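Local coordinates for protein phytase (Debaryomyces castellii, PDB 2GFI) that hydrolyses phosphomonoester bonds of phytate (inositol hexakisphosphate), releasing phosphate, as a 3-phytase of the histidine acid phosphatase family, at residues Y93-G99 / S241-L245; D288-Y293 / P348-V354; N164-Y169 / A453-S458. The contacts are given in a common frame with arbitrary orientation. Numbering follows the deposited sequence.

Interaction 1. Residues Y93-G99 / S241-L245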
loop_
_atom_site.group_PDB
_atom_site.type_symbol
_atom_site.label_atom_id
_atom_site.label_comp_id
_atom_site.label_asym_id
_atom_site.label_seq_id
_atom_site.Cartn_x
_atom_site.Cartn_y
_atom_site.Cartn_z
ATOM N N TYR A 93 -1.636 -34.362 22.536
ATOM C CA TYR A 93 -0.259 -34.694 22.202
ATOM C C TYR A 93 0.605 -34.574 23.462
ATOM O O TYR A 93 0.582 -33.587 24.145
ATOM C CB TYR A 93 0.261 -33.725 21.134
ATOM C CG TYR A 93 1.704 -33.964 20.728
ATOM C CD1 TYR A 93 2.080 -35.156 20.146
ATOM C CD2 TYR A 93 2.684 -32.991 20.932
ATOM C CE1 TYR A 93 3.373 -35.384 19.768
ATOM C CE2 TYR A 93 4.002 -33.210 20.550
ATOM C CZ TYR A 93 4.336 -34.411 19.977
ATOM O OH TYR A 93 5.617 -34.689 19.616
ATOM N N ASN A 94 1.350 -35.590 23.817
ATOM C CA ASN A 94 2.141 -35.369 24.994
ATOM C C ASN A 94 3.586 -35.223 24.553
ATOM O O ASN A 94 4.169 -36.107 23.895
ATOM C CB ASN A 94 1.878 -36.434 26.068
ATOM C CG ASN A 94 2.960 -37.450 26.131
ATOM O OD1 ASN A 94 3.096 -38.298 25.215
ATOM N ND2 ASN A 94 3.771 -37.377 27.205
ATOM N N GLY A 95 4.129 -34.061 24.856
ATOM C CA GLY A 95 5.271 -33.560 24.127
ATOM C C GLY A 95 5.078 -32.069 23.986
ATOM O O GLY A 95 3.954 -31.560 24.076
ATOM N N THR A 96 6.189 -31.373 23.804
ATOM C CA THR A 96 6.176 -29.968 23.478
ATOM C C THR A 96 6.177 -29.857 21.966
ATOM O O THR A 96 7.029 -30.437 21.304
ATOM C CB THR A 96 7.408 -29.339 24.061
ATOM O OG1 THR A 96 7.301 -29.432 25.481
ATOM C CG2 THR A 96 7.436 -27.856 23.804
ATOM N N PHE A 97 5.190 -29.147 21.423
ATOM C CA PHE A 97 5.157 -28.875 19.987
ATOM C C PHE A 97 6.345 -28.037 19.563
ATOM O O PHE A 97 6.732 -27.107 20.250
ATOM C CB PHE A 97 3.861 -28.150 19.601
ATOM C CG PHE A 97 2.657 -29.049 19.555
ATOM C CD1 PHE A 97 2.436 -29.864 18.456
ATOM C CD2 PHE A 97 1.745 -29.067 20.605
ATOM C CE1 PHE A 97 1.325 -30.697 18.383
ATOM C CE2 PHE A 97 0.622 -29.905 20.548
ATOM C CZ PHE A 97 0.414 -30.721 19.425
ATOM N N LYS A 98 6.923 -28.383 18.428
ATOM C CA LYS A 98 8.026 -27.625 17.836
ATOM C C LYS A 98 7.628 -27.268 16.414
ATOM O O LYS A 98 6.597 -27.722 15.955
ATOM C CB LYS A 98 9.341 -28.428 17.880
ATOM C CG LYS A 98 9.881 -28.611 19.348
ATOM C CD LYS A 98 11.305 -29.178 19.418
ATOM C CE LYS A 98 11.387 -30.592 18.826
ATOM N NZ LYS A 98 10.425 -31.507 19.494
ATOM N N GLY A 99 8.440 -26.449 15.723
ATOM C CA GLY A 99 8.149 -26.061 14.355
ATOM C C GLY A 99 6.899 -25.202 14.195
ATOM O O GLY A 99 6.582 -24.358 15.035
ATOM N N SER A 241 8.482 -32.814 13.093
ATOM C CA SER A 241 8.829 -31.892 14.146
ATOM C C SER A 241 8.203 -32.340 15.465
ATOM O O SER A 241 8.608 -31.892 16.533
ATOM C CB SER A 241 8.320 -30.491 13.750
ATOM O OG SER A 241 9.412 -29.657 13.342
ATOM N N ASN A 242 7.187 -33.191 15.377
ATOM C CA ASN A 242 6.410 -33.622 16.545
ATOM C C ASN A 242 6.188 -35.130 16.498
ATOM O O ASN A 242 5.127 -35.591 16.101
ATOM C CB ASN A 242 5.075 -32.868 16.598
ATOM C CG ASN A 242 5.267 -31.380 16.452
ATOM O OD1 ASN A 242 5.729 -30.714 17.368
ATOM N ND2 ASN A 242 4.965 -30.863 15.287
ATOM N N PRO A 243 7.214 -35.893 16.871
ATOM C CA PRO A 243 7.158 -37.368 16.785
ATOM C C PRO A 243 5.984 -37.923 17.570
ATOM O O PRO A 243 5.765 -37.513 18.708
ATOM C CB PRO A 243 8.499 -37.793 17.399
ATOM C CG PRO A 243 9.398 -36.613 17.081
ATOM C CD PRO A 243 8.520 -35.429 17.396
ATOM N N GLY A 244 5.187 -38.769 16.920
ATOM C CA GLY A 244 4.084 -39.441 17.597
ATOM C C GLY A 244 2.802 -38.635 17.590
ATOM O O GLY A 244 1.764 -39.112 18.089
ATOM N N LEU A 245 2.860 -37.421 17.019
ATOM C CA LEU A 245 1.650 -36.607 16.834
ATOM C C LEU A 245 0.582 -37.409 16.089
ATOM O O LEU A 245 0.797 -37.879 14.963
ATOM C CB LEU A 245 1.961 -35.319 16.077
ATOM C CG LEU A 245 0.724 -34.495 15.724
ATOM C CD1 LEU A 245 0.100 -33.853 16.983
ATOM C CD2 LEU A 245 1.058 -33.489 14.642
HETATM O O HOH W 1 5.328 -28.319 13.669
#

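Interaction 2. Residues D288-Y293 / P348-V354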
loop_
_atom_site.group_PDB
_atom_site.type_symbol
_atom_site.label_atom_id
_atom_site.label_comp_id
_atom_site.label_asym_id
_atom_site.label_seq_id
_atom_site.Cartn_x
_atom_site.Cartn_y
_atom_site.Cartn_z
ATOM N N ASP A 288 -12.879 -25.537 -4.852
ATOM C CA ASP A 288 -13.481 -25.168 -6.130
ATOM C C ASP A 288 -14.166 -26.367 -6.776
ATOM O O ASP A 288 -15.237 -26.211 -7.337
ATOM C CB ASP A 288 -12.445 -24.639 -7.092
ATOM C CG ASP A 288 -12.032 -23.211 -6.783
ATOM O OD1 ASP A 288 -12.824 -22.470 -6.117
ATOM O OD2 ASP A 288 -10.922 -22.747 -7.179
ATOM N N LEU A 289 -13.530 -27.548 -6.709
ATOM C CA LEU A 289 -14.044 -28.758 -7.293
ATOM C C LEU A 289 -15.342 -29.177 -6.620
ATOM O O LEU A 289 -16.379 -29.336 -7.262
ATOM C CB LEU A 289 -13.039 -29.866 -7.104
ATOM C CG LEU A 289 -12.010 -30.167 -8.165
ATOM C CD1 LEU A 289 -11.159 -31.326 -7.657
ATOM C CD2 LEU A 289 -12.697 -30.492 -9.493
ATOM N N ASP A 290 -15.282 -29.346 -5.317
ATOM C CA ASP A 290 -16.464 -29.670 -4.565
ATOM C C ASP A 290 -17.615 -28.701 -4.878
ATOM O O ASP A 290 -18.727 -29.124 -5.163
ATOM C CB ASP A 290 -16.135 -29.672 -3.081
ATOM C CG ASP A 290 -17.311 -30.033 -2.239
ATOM O OD1 ASP A 290 -18.089 -30.911 -2.674
ATOM O OD2 ASP A 290 -17.566 -29.489 -1.137
ATOM N N ASP A 291 -17.368 -27.394 -4.835
ATOM C CA ASP A 291 -18.466 -26.462 -5.099
ATOM C C ASP A 291 -18.864 -26.417 -6.549
ATOM O O ASP A 291 -20.034 -26.220 -6.848
ATOM C CB ASP A 291 -18.146 -25.070 -4.602
ATOM C CG ASP A 291 -17.975 -25.026 -3.111
ATOM O OD1 ASP A 291 -18.574 -25.869 -2.396
ATOM O OD2 ASP A 291 -17.241 -24.182 -2.563
ATOM N N TYR A 292 -17.917 -26.600 -7.462
ATOM C CA TYR A 292 -18.304 -26.629 -8.860
ATOM C C TYR A 292 -19.261 -27.797 -9.119
ATOM O O TYR A 292 -20.291 -27.619 -9.768
ATOM C CB TYR A 292 -17.120 -26.695 -9.817
ATOM C CG TYR A 292 -17.593 -26.920 -11.243
ATOM C CD1 TYR A 292 -18.079 -25.850 -12.013
ATOM C CD2 TYR A 292 -17.600 -28.204 -11.805
ATOM C CE1 TYR A 292 -18.529 -26.036 -13.314
ATOM C CE2 TYR A 292 -18.050 -28.407 -13.102
ATOM C CZ TYR A 292 -18.515 -27.315 -13.852
ATOM O OH TYR A 292 -18.981 -27.499 -15.129
ATOM N N TYR A 293 -18.937 -28.963 -8.568
ATOM C CA TYR A 293 -19.699 -30.181 -8.852
ATOM C C TYR A 293 -20.966 -30.347 -8.020
ATOM O O TYR A 293 -21.852 -31.137 -8.368
ATOM C CB TYR A 293 -18.814 -31.426 -8.737
ATOM C CG TYR A 293 -17.938 -31.627 -9.938
ATOM C CD1 TYR A 293 -18.484 -32.108 -11.132
ATOM C CD2 TYR A 293 -16.552 -31.312 -9.896
ATOM C CE1 TYR A 293 -17.705 -32.285 -12.246
ATOM C CE2 TYR A 293 -15.761 -31.484 -11.005
ATOM C CZ TYR A 293 -16.346 -31.981 -12.181
ATOM O OH TYR A 293 -15.611 -32.195 -13.300
ATOM N N PRO A 348 -17.201 -22.070 -16.079
ATOM C CA PRO A 348 -16.307 -22.572 -17.132
ATOM C C PRO A 348 -17.130 -23.312 -18.196
ATOM O O PRO A 348 -18.230 -23.781 -17.890
ATOM C CB PRO A 348 -15.395 -23.557 -16.387
ATOM C CG PRO A 348 -16.198 -24.026 -15.281
ATOM C CD PRO A 348 -17.038 -22.811 -14.815
ATOM N N ASP A 349 -16.598 -23.416 -19.417
ATOM C CA ASP A 349 -17.264 -24.150 -20.509
ATOM C C ASP A 349 -17.381 -25.626 -20.237
ATOM O O ASP A 349 -18.358 -26.280 -20.645
ATOM C CB ASP A 349 -16.470 -24.009 -21.798
ATOM C CG ASP A 349 -16.602 -22.634 -22.409
ATOM O OD1 ASP A 349 -17.679 -21.995 -22.221
ATOM O OD2 ASP A 349 -15.670 -22.132 -23.091
ATOM N N GLU A 350 -16.347 -26.151 -19.584
ATOM C CA GLU A 350 -16.259 -27.566 -19.280
ATOM C C GLU A 350 -16.119 -27.830 -17.783
ATOM O O GLU A 350 -15.735 -26.959 -17.006
ATOM C CB GLU A 350 -15.147 -28.258 -20.103
ATOM C CG GLU A 350 -13.888 -27.431 -20.347
ATOM C CD GLU A 350 -12.735 -28.217 -21.008
ATOM O OE1 GLU A 350 -12.960 -29.395 -21.467
ATOM O OE2 GLU A 350 -11.577 -27.658 -21.067
ATOM N N ASP A 351 -16.474 -29.051 -17.410
ATOM C CA ASP A 351 -16.289 -29.566 -16.080
ATOM C C ASP A 351 -14.830 -29.491 -15.671
ATOM O O ASP A 351 -13.938 -29.622 -16.503
ATOM C CB ASP A 351 -16.816 -30.998 -16.016
ATOM C CG ASP A 351 -18.347 -31.053 -16.060
ATOM O OD1 ASP A 351 -19.042 -30.004 -15.930
ATOM O OD2 ASP A 351 -18.951 -32.129 -16.218
ATOM N N LEU A 352 -14.607 -29.246 -14.386
ATOM C CA LEU A 352 -13.282 -29.070 -13.848
ATOM C C LEU A 352 -12.532 -30.389 -13.870
ATOM O O LEU A 352 -13.120 -31.437 -13.621
ATOM C CB LEU A 352 -13.374 -28.511 -12.423
ATOM C CG LEU A 352 -13.300 -26.984 -12.323
ATOM C CD1 LEU A 352 -14.373 -26.283 -13.203
ATOM C CD2 LEU A 352 -13.426 -26.547 -10.872
ATOM N N PRO A 353 -11.244 -30.353 -14.180
ATOM C CA PRO A 353 -10.449 -31.557 -14.117
ATOM C C PRO A 353 -10.180 -31.903 -12.661
ATOM O O PRO A 353 -10.212 -31.019 -11.793
ATOM C CB PRO A 353 -9.157 -31.152 -14.817
ATOM C CG PRO A 353 -9.037 -29.652 -14.551
ATOM C CD PRO A 353 -10.452 -29.169 -14.608
ATOM N N VAL A 354 -9.923 -33.188 -12.406
ATOM C CA VAL A 354 -9.608 -33.691 -11.072
ATOM C C VAL A 354 -8.210 -34.284 -11.022
ATOM O O VAL A 354 -7.642 -34.472 -9.947
ATOM C CB VAL A 354 -10.632 -34.754 -10.620
ATOM C CG1 VAL A 354 -11.994 -34.105 -10.438
ATOM C CG2 VAL A 354 -10.701 -35.965 -11.627
#

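Interaction 3. Residues N164-Y169 / A453-S458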
loop_
_atom_site.group_PDB
_atom_site.type_symbol
_atom_site.label_atom_id
_atom_site.label_comp_id
_atom_site.label_asym_id
_atom_site.label_seq_id
_atom_site.Cartn_x
_atom_site.Cartn_y
_atom_site.Cartn_z
ATOM N N ASN A 164 -34.377 -17.049 6.313
ATOM C CA ASN A 164 -34.600 -17.010 7.742
ATOM C C ASN A 164 -33.430 -17.584 8.531
ATOM O O ASN A 164 -33.499 -17.727 9.764
ATOM C CB ASN A 164 -35.920 -17.701 8.095
ATOM C CG ASN A 164 -35.911 -19.170 7.772
ATOM O OD1 ASN A 164 -35.545 -19.585 6.672
ATOM N ND2 ASN A 164 -36.333 -19.970 8.724
ATOM N N SER A 165 -32.356 -17.919 7.824
ATOM C CA SER A 165 -31.100 -18.228 8.493
ATOM C C SER A 165 -30.672 -17.042 9.360
ATOM O O SER A 165 -30.728 -15.911 8.914
ATOM C CB SER A 165 -30.043 -18.505 7.464
ATOM O OG SER A 165 -28.774 -18.356 8.057
ATOM N N GLY A 166 -30.279 -17.294 10.606
ATOM C CA GLY A 166 -29.942 -16.228 11.540
ATOM C C GLY A 166 -28.851 -15.289 11.010
ATOM O O GLY A 166 -29.016 -14.054 11.010
ATOM N N ARG A 167 -27.733 -15.875 10.585
ATOM C CA ARG A 167 -26.595 -15.120 10.072
ATOM C C ARG A 167 -27.009 -14.303 8.827
ATOM O O ARG A 167 -26.581 -13.182 8.680
ATOM C CB ARG A 167 -25.382 -16.057 9.780
ATOM C CG ARG A 167 -25.664 -17.118 8.757
ATOM C CD ARG A 167 -24.457 -17.894 8.186
ATOM N NE ARG A 167 -24.338 -19.040 9.016
ATOM C CZ ARG A 167 -24.368 -20.306 8.664
ATOM N NH1 ARG A 167 -24.430 -20.726 7.421
ATOM N NH2 ARG A 167 -24.265 -21.172 9.629
ATOM N N VAL A 168 -27.841 -14.879 7.949
ATOM C CA VAL A 168 -28.281 -14.223 6.723
ATOM C C VAL A 168 -29.170 -13.027 7.089
ATOM O O VAL A 168 -29.030 -11.896 6.564
ATOM C CB VAL A 168 -29.083 -15.186 5.839
ATOM C CG1 VAL A 168 -29.765 -14.462 4.733
ATOM C CG2 VAL A 168 -28.189 -16.284 5.235
ATOM N N TYR A 169 -30.084 -13.295 8.007
ATOM C CA TYR A 169 -31.036 -12.325 8.419
ATOM C C TYR A 169 -30.303 -11.162 9.072
ATOM O O TYR A 169 -30.638 -9.989 8.849
ATOM C CB TYR A 169 -32.046 -12.930 9.404
ATOM C CG TYR A 169 -32.887 -11.851 10.034
ATOM C CD1 TYR A 169 -33.999 -11.310 9.367
ATOM C CD2 TYR A 169 -32.549 -11.334 11.269
ATOM C CE1 TYR A 169 -34.762 -10.284 9.942
ATOM C CE2 TYR A 169 -33.281 -10.326 11.829
ATOM C CZ TYR A 169 -34.386 -9.822 11.171
ATOM O OH TYR A 169 -35.085 -8.832 11.791
ATOM N N ALA A 453 -41.041 -15.873 8.422
ATOM C CA ALA A 453 -40.505 -17.094 9.029
ATOM C C ALA A 453 -39.667 -16.786 10.248
ATOM O O ALA A 453 -39.024 -15.735 10.327
ATOM C CB ALA A 453 -39.700 -17.859 8.039
ATOM N N SER A 454 -39.659 -17.716 11.187
ATOM C CA SER A 454 -38.872 -17.573 12.382
ATOM C C SER A 454 -37.410 -17.963 12.095
ATOM O O SER A 454 -37.140 -18.844 11.277
ATOM C CB SER A 454 -39.486 -18.440 13.499
ATOM O OG SER A 454 -38.928 -19.742 13.472
ATOM N N LEU A 455 -36.468 -17.308 12.770
ATOM C CA LEU A 455 -35.044 -17.503 12.479
ATOM C C LEU A 455 -34.535 -18.870 12.891
ATOM O O LEU A 455 -34.813 -19.326 14.006
ATOM C CB LEU A 455 -34.192 -16.394 13.116
ATOM C CG LEU A 455 -34.592 -14.972 12.658
ATOM C CD1 LEU A 455 -33.737 -13.913 13.319
ATOM C CD2 LEU A 455 -34.672 -14.796 11.105
ATOM N N ILE A 456 -33.789 -19.516 11.998
ATOM C CA ILE A 456 -33.036 -20.720 12.355
ATOM C C ILE A 456 -31.512 -20.505 12.525
ATOM O O ILE A 456 -30.885 -19.655 11.874
ATOM C CB ILE A 456 -33.306 -21.851 11.354
ATOM C CG1 ILE A 456 -32.876 -21.400 9.935
ATOM C CG2 ILE A 456 -34.800 -22.329 11.500
ATOM C CD1 ILE A 456 -33.132 -22.386 8.851
ATOM N N ASN A 457 -30.940 -21.328 13.398
ATOM C CA ASN A 457 -29.523 -21.283 13.759
ATOM C C ASN A 457 -28.676 -22.101 12.782
ATOM O O ASN A 457 -28.065 -23.074 13.176
ATOM C CB ASN A 457 -29.387 -21.809 15.190
ATOM C CG ASN A 457 -28.161 -21.294 15.905
ATOM O OD1 ASN A 457 -27.604 -21.983 16.778
ATOM N ND2 ASN A 457 -27.744 -20.081 15.577
ATOM N N SER A 458 -28.663 -21.717 11.505
ATOM C CA SER A 458 -27.900 -22.436 10.462
ATOM C C SER A 458 -27.375 -21.543 9.313
ATOM O O SER A 458 -28.056 -21.251 8.319
ATOM C CB SER A 458 -28.686 -23.625 9.908
ATOM O OG SER A 458 -29.812 -23.178 9.182
#

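Interaction 1. Residues Y93-G99 / S241-L245
Asn242, just past the end of helix 229-241, makes the strongest polar link: its OD1 accepts a hydrogen bond from the backbone N of Lys98 at 2.8 Å and nearly straight (168°). Its amide nitrogen faces a water that donates to Lys98 O (2.7 Å) and accepts from Asn242 ND2 (3.0 Å), so one side chain reads both the NH and, through water, the carbonyl of Lys98; ND2 also bonds Phe238 O in the helix behind. At the far end Tyr93 OH donates to Pro243 O at 3.0 Å. A weak bond runs from Lys98 NZ to Ser241 O (3.5 Å), the side chain folding back over the helix end. Apolar packing fills in around Leu245: Phe97 CE1 meets Leu245 CD1 at 3.7 Å, and Tyr93 CE1 lies 4.0 Å from Leu245 CB. Leu101 packs on Leu245 and Asn242, and Leu104 on Phe97. Thr96 and Lys98 touch Thr96 of the second subunit, and Gly99 N bonds its Asp106. Asn242 to Leu245 form a type II beta turn, closed by Leu245 N to Asn242 O (3.1 Å), with Gly244 at positive phi: a turn directly after helix 229-241, docked on a loop that itself takes part in the subunit interface.

Interaction 2. Residues D288-Y293 / P348-V354
Leu352 is the apolar centre, held against one side of helix 277-295 chiefly by Leu289, Tyr292 and Tyr293. Its CD1 sits over the face of the Tyr292 ring, 3.8 Å from the centroid and only 11° off the normal, a well-formed CH-pi contact. Leu289 CD2 approaches Leu352 CB at 3.6 Å, and Tyr293 CE2 lies 4.1 Å from the same CB. The packing spreads along the loop in both directions: Leu289 CD2 reaches Val354 CG1 (3.8 Å), while Tyr292 CE1 touches Pro348 CG (3.7 Å). Tyr363 stacks edge-to-face on Tyr292, and Ile222 of helix 220-223 packs on both Tyr293 and Val354. Polar groups line the edge. Tyr292 OH donates to Asp351 OD1 and Tyr293 OH to Leu352 O, each at a short 2.6 Å. Asp288, one turn before Tyr292, instead directs its carboxylate to His365 N and Ser361 OG, tying the same helix to a later part of the chain; its side chain is about 11 Å from that of Asp333, the predicted proton donor. The chemistry implies that two consecutive tyrosines do double duty, their rings bedding Leu352 while their hydroxyls hydrogen-bond to a carboxylate and to a backbone carbonyl, so that a loop without regular structure is pinned to the helix by side chains rather than by backbone pairing.

Interaction 3. Residues N164-Y169 / A453-S458
Asn164 anchors the C-terminal tail through backbone and side chain alike. Its O accepts from Ile456 N (2.9 Å) and lies 3.1 Å from Leu455 CA, a CA-H...O contact, while Asn164 ND2 donates to Ser454 O (2.9 Å, 179°); OD1 is taken by Glu196 N. Leu455 turns its CD1 to Tyr169 CD2 at 3.5 Å, resting on the first turn of helix 166-180. Ser458, the last residue, receives a bond from Ser165 OG to its O (3.0 Å), and that O also bonds His332. The chain end lies over one face of the Arg167 guanidinium, with NH2 3.1 Å from Ser458 C; Arg167 is salt-bridged to Glu119. Gly166 N, at the helix start, donates to Ile456 O (2.7 Å), completing a single beta bridge between Ser165 and Ile456. The side chain of Arg167 is about 3 Å from that of His70, the predicted nucleophile, so the tail ends beside the probable phosphate-binding pocket of a histidine acid phosphatase.

How the interactions relate
The three contacts are separate: nearest atoms are about 13 Å apart between interactions 2 and 3, and about 25 and 28 Å from interaction 1 to these. None is fully buried. Interaction 1 lies farthest out, its centre about 36 Å from the centre of the chain, and joins two loops at a second subunit; interactions 2 and 3, centres about 17 Å from it, touch no other chain. A side-chain amide, a bridging water and a tyrosine hydroxyl mark interaction 1, aromatic rings around a leucine interaction 2; only interaction 3 adds backbone-to-backbone bonds to side-chain ones. Interaction 2 fixes an irregular segment to a helix side, interaction 3 to a helix start and the loop before it.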